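Local coordinates for protein B (Streptococcus agalactiae, PDB 5H6I) that acts as a secreted pore-forming toxin, the CAMP factor, that permeabilises membranes, and also binds the constant region of IgG, at residues 96-101 with 146-151. Numbering follows the deposited sequence.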
ATOM      1  N   GLY A  96      21.637  -0.121 -11.165  1.00 65.25           N
ATOM      2  CA  GLY A  96      20.572  -0.904 -11.758  1.00 70.61           C
ATOM      3  C   GLY A  96      19.983  -1.910 -10.793  1.00 72.06           C
ATOM      4  O   GLY A  96      18.770  -2.141 -10.788  1.00 62.97           O
ATOM      5  N   SER A  97      20.840  -2.517  -9.968  1.00 62.95           N
ATOM      6  CA  SER A  97      20.359  -3.465  -8.970  1.00 63.31           C
ATOM      7  C   SER A  97      19.484  -2.784  -7.926  1.00 68.78           C
ATOM      8  O   SER A  97      18.593  -3.422  -7.355  1.00 63.61           O
ATOM      9  CB  SER A  97      21.542  -4.165  -8.300  1.00 64.14           C
ATOM     10  OG  SER A  97      22.436  -4.687  -9.267  1.00 77.03           O
ATOM     11  N   ARG A  98      19.721  -1.497  -7.663  1.00 62.79           N
ATOM     12  CA  ARG A  98      18.871  -0.762  -6.734  1.00 58.05           C
ATOM     13  C   ARG A  98      17.534  -0.403  -7.373  1.00 54.05           C
ATOM     14  O   ARG A  98      16.497  -0.422  -6.700  1.00 51.42           O
ATOM     15  CB  ARG A  98      19.591   0.495  -6.248  1.00 51.43           C
ATOM     16  CG  ARG A  98      20.928   0.211  -5.587  1.00 51.35           C
ATOM     17  CD  ARG A  98      21.690   1.485  -5.269  1.00 62.27           C
ATOM     18  NE  ARG A  98      23.012   1.198  -4.719  1.00 59.28           N
ATOM     19  CZ  ARG A  98      23.244   0.913  -3.442  1.00 57.84           C
ATOM     20  NH1 ARG A  98      22.240   0.880  -2.575  1.00 55.66           N
ATOM     21  NH2 ARG A  98      24.479   0.662  -3.028  1.00 66.16           N
ATOM     22  N   VAL A  99      17.540  -0.078  -8.667  1.00 50.20           N
ATOM     23  CA  VAL A  99      16.295   0.229  -9.364  1.00 51.56           C
ATOM     24  C   VAL A  99      15.432  -1.020  -9.487  1.00 56.15           C
ATOM     25  O   VAL A  99      14.208  -0.968  -9.308  1.00 69.04           O
ATOM     26  CB  VAL A  99      16.597   0.854 -10.737  1.00 56.20           C
ATOM     27  CG1 VAL A  99      15.347   0.880 -11.605  1.00 52.20           C
ATOM     28  CG2 VAL A  99      17.161   2.258 -10.568  1.00 56.06           C
ATOM     29  N   GLU A 100      16.052  -2.166  -9.784  1.00 58.33           N
ATOM     30  CA  GLU A 100      15.296  -3.409  -9.902  1.00 63.56           C
ATOM     31  C   GLU A 100      14.695  -3.821  -8.564  1.00 59.71           C
ATOM     32  O   GLU A 100      13.559  -4.306  -8.511  1.00 64.82           O
ATOM     33  CB  GLU A 100      16.191  -4.520 -10.448  1.00 61.75           C
ATOM     34  CG  GLU A 100      16.615  -4.328 -11.891  1.00 77.56           C
ATOM     35  CD  GLU A 100      17.804  -5.189 -12.265  1.00 91.77           C
ATOM     36  OE1 GLU A 100      18.490  -5.689 -11.347  1.00 81.99           O
ATOM     37  OE2 GLU A 100      18.055  -5.366 -13.476  1.00101.95           O
ATOM     38  N   ALA A 101      15.441  -3.638  -7.472  1.00 58.71           N
ATOM     39  CA  ALA A 101      14.938  -4.004  -6.154  1.00 55.01           C
ATOM     40  C   ALA A 101      13.747  -3.153  -5.731  1.00 60.61           C
ATOM     41  O   ALA A 101      13.000  -3.558  -4.835  1.00 57.47           O
ATOM     42  CB  ALA A 101      16.053  -3.899  -5.114  1.00 53.11           C
ATOM     43  N   ASP A 146      25.407  -7.952  -4.324  1.00 65.53           N
ATOM     44  CA  ASP A 146      25.053  -9.257  -3.776  1.00 66.40           C
ATOM     45  C   ASP A 146      24.187  -9.121  -2.528  1.00 61.56           C
ATOM     46  O   ASP A 146      23.218  -9.870  -2.356  1.00 56.73           O
ATOM     47  CB  ASP A 146      26.319 -10.056  -3.466  1.00 66.09           C
ATOM     48  CG  ASP A 146      26.943 -10.664  -4.707  1.00 72.55           C
ATOM     49  OD1 ASP A 146      26.318 -10.593  -5.786  1.00 67.95           O
ATOM     50  OD2 ASP A 146      28.059 -11.216  -4.604  1.00 91.14           O
ATOM     51  N   SER A 147      24.518  -8.174  -1.646  1.00 57.36           N
ATOM     52  CA  SER A 147      23.732  -7.997  -0.429  1.00 54.27           C
ATOM     53  C   SER A 147      22.342  -7.450  -0.731  1.00 68.40           C
ATOM     54  O   SER A 147      21.408  -7.671   0.047  1.00 66.39           O
ATOM     55  CB  SER A 147      24.467  -7.077   0.546  1.00 51.47           C
ATOM     56  OG  SER A 147      24.392  -5.724   0.133  1.00 75.78           O
ATOM     57  N   ILE A 148      22.186  -6.737  -1.848  1.00 61.07           N
ATOM     58  CA  ILE A 148      20.861  -6.282  -2.258  1.00 63.34           C
ATOM     59  C   ILE A 148      20.045  -7.451  -2.796  1.00 65.99           C
ATOM     60  O   ILE A 148      18.886  -7.652  -2.411  1.00 60.63           O
ATOM     61  CB  ILE A 148      20.979  -5.152  -3.297  1.00 59.80           C
ATOM     62  CG1 ILE A 148      21.485  -3.869  -2.635  1.00 63.19           C
ATOM     63  CG2 ILE A 148      19.641  -4.911  -3.981  1.00 46.24           C
ATOM     64  CD1 ILE A 148      21.639  -2.714  -3.595  1.00 57.57           C
ATOM     65  N   LYS A 149      20.643  -8.244  -3.690  1.00 63.25           N
ATOM     66  CA  LYS A 149      19.940  -9.390  -4.255  1.00 67.91           C
ATOM     67  C   LYS A 149      19.654 -10.451  -3.200  1.00 61.13           C
ATOM     68  O   LYS A 149      18.628 -11.136  -3.276  1.00 63.37           O
ATOM     69  CB  LYS A 149      20.751  -9.983  -5.407  1.00 58.80           C
ATOM     70  CG  LYS A 149      20.071 -11.138  -6.124  1.00 79.21           C
ATOM     71  CD  LYS A 149      18.676 -10.755  -6.592  1.00 84.94           C
ATOM     72  CE  LYS A 149      17.714 -11.927  -6.465  1.00 82.67           C
ATOM     73  NZ  LYS A 149      16.340 -11.570  -6.913  1.00 81.88           N
ATOM     74  N   ALA A 150      20.540 -10.600  -2.213  1.00 60.05           N
ATOM     75  CA  ALA A 150      20.279 -11.540  -1.129  1.00 58.92           C
ATOM     76  C   ALA A 150      19.091 -11.092  -0.288  1.00 60.38           C
ATOM     77  O   ALA A 150      18.321 -11.924   0.205  1.00 60.20           O
ATOM     78  CB  ALA A 150      21.525 -11.699  -0.257  1.00 49.15           C
ATOM     79  N   GLN A 151      18.923  -9.778  -0.119  1.00 57.75           N
ATOM     80  CA  GLN A 151      17.801  -9.271   0.663  1.00 54.19           C
ATOM     81  C   GLN A 151      16.489  -9.376  -0.105  1.00 60.70           C
ATOM     82  O   GLN A 151      15.427  -9.541   0.507  1.00 58.10           O
ATOM     83  CB  GLN A 151      18.067  -7.825   1.081  1.00 55.03           C
ATOM     84  CG  GLN A 151      17.047  -7.257   2.053  1.00 61.12           C
ATOM     85  CD  GLN A 151      16.805  -8.160   3.247  1.00 69.57           C
ATOM     86  OE1 GLN A 151      17.747  -8.665   3.860  1.00 70.46           O
ATOM     87  NE2 GLN A 151      15.537  -8.367   3.583  1.00 63.54           N
TER
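I148 reaches from helix 145-163 to helix 93-115 and meets S97, R98 and A101. The two segments run nearly parallel, at 14°, with their axes 9.9 Å apart. The contact joins two helices of the all-helical CAMP factor close to their N-terminal ends, and 96-101 lies in the region that binds the IgG constant region. S97 and I148 are level with each other along the backbones. The CA-CB bond of I148 points at the facing helix. CB carries the two branches. CG2, anti to the backbone N, faces two groups of helix 93-115. I148 CG2 lies 3.8 Å from S97 O and 3.9 Å from A101 CB. The S97 O accepts the backbone N of A101 within its own helix, so this polar atom has a partner although a methyl lies beside it. The other branch leaves through CG1, which stands anti to the carbonyl carbon (chi1 -71°). An extended chi2 then carries CD1 to R98. I148 CD1 touches R98 CG at 3.6 Å. It also lies over one face of the guanidinium, offset toward the rim, with I148 CD1 to R98 NH1 at 3.8 Å. The two side chains cross at about a right angle. The R98 chain is extended from CG to NE, which takes the charged end past the methyl to the end of helix 121-139. A101 also touches I138, and I148 touches R137, so helix 121-139 touches both helices of this pairing. No hydrogen bond joins the two segments. The contact therefore rests on van der Waals packing of one branched aliphatic side chain, while R98 NH1 is hydrogen-bonded to the O of I138, and NH2 weakly to that of D140.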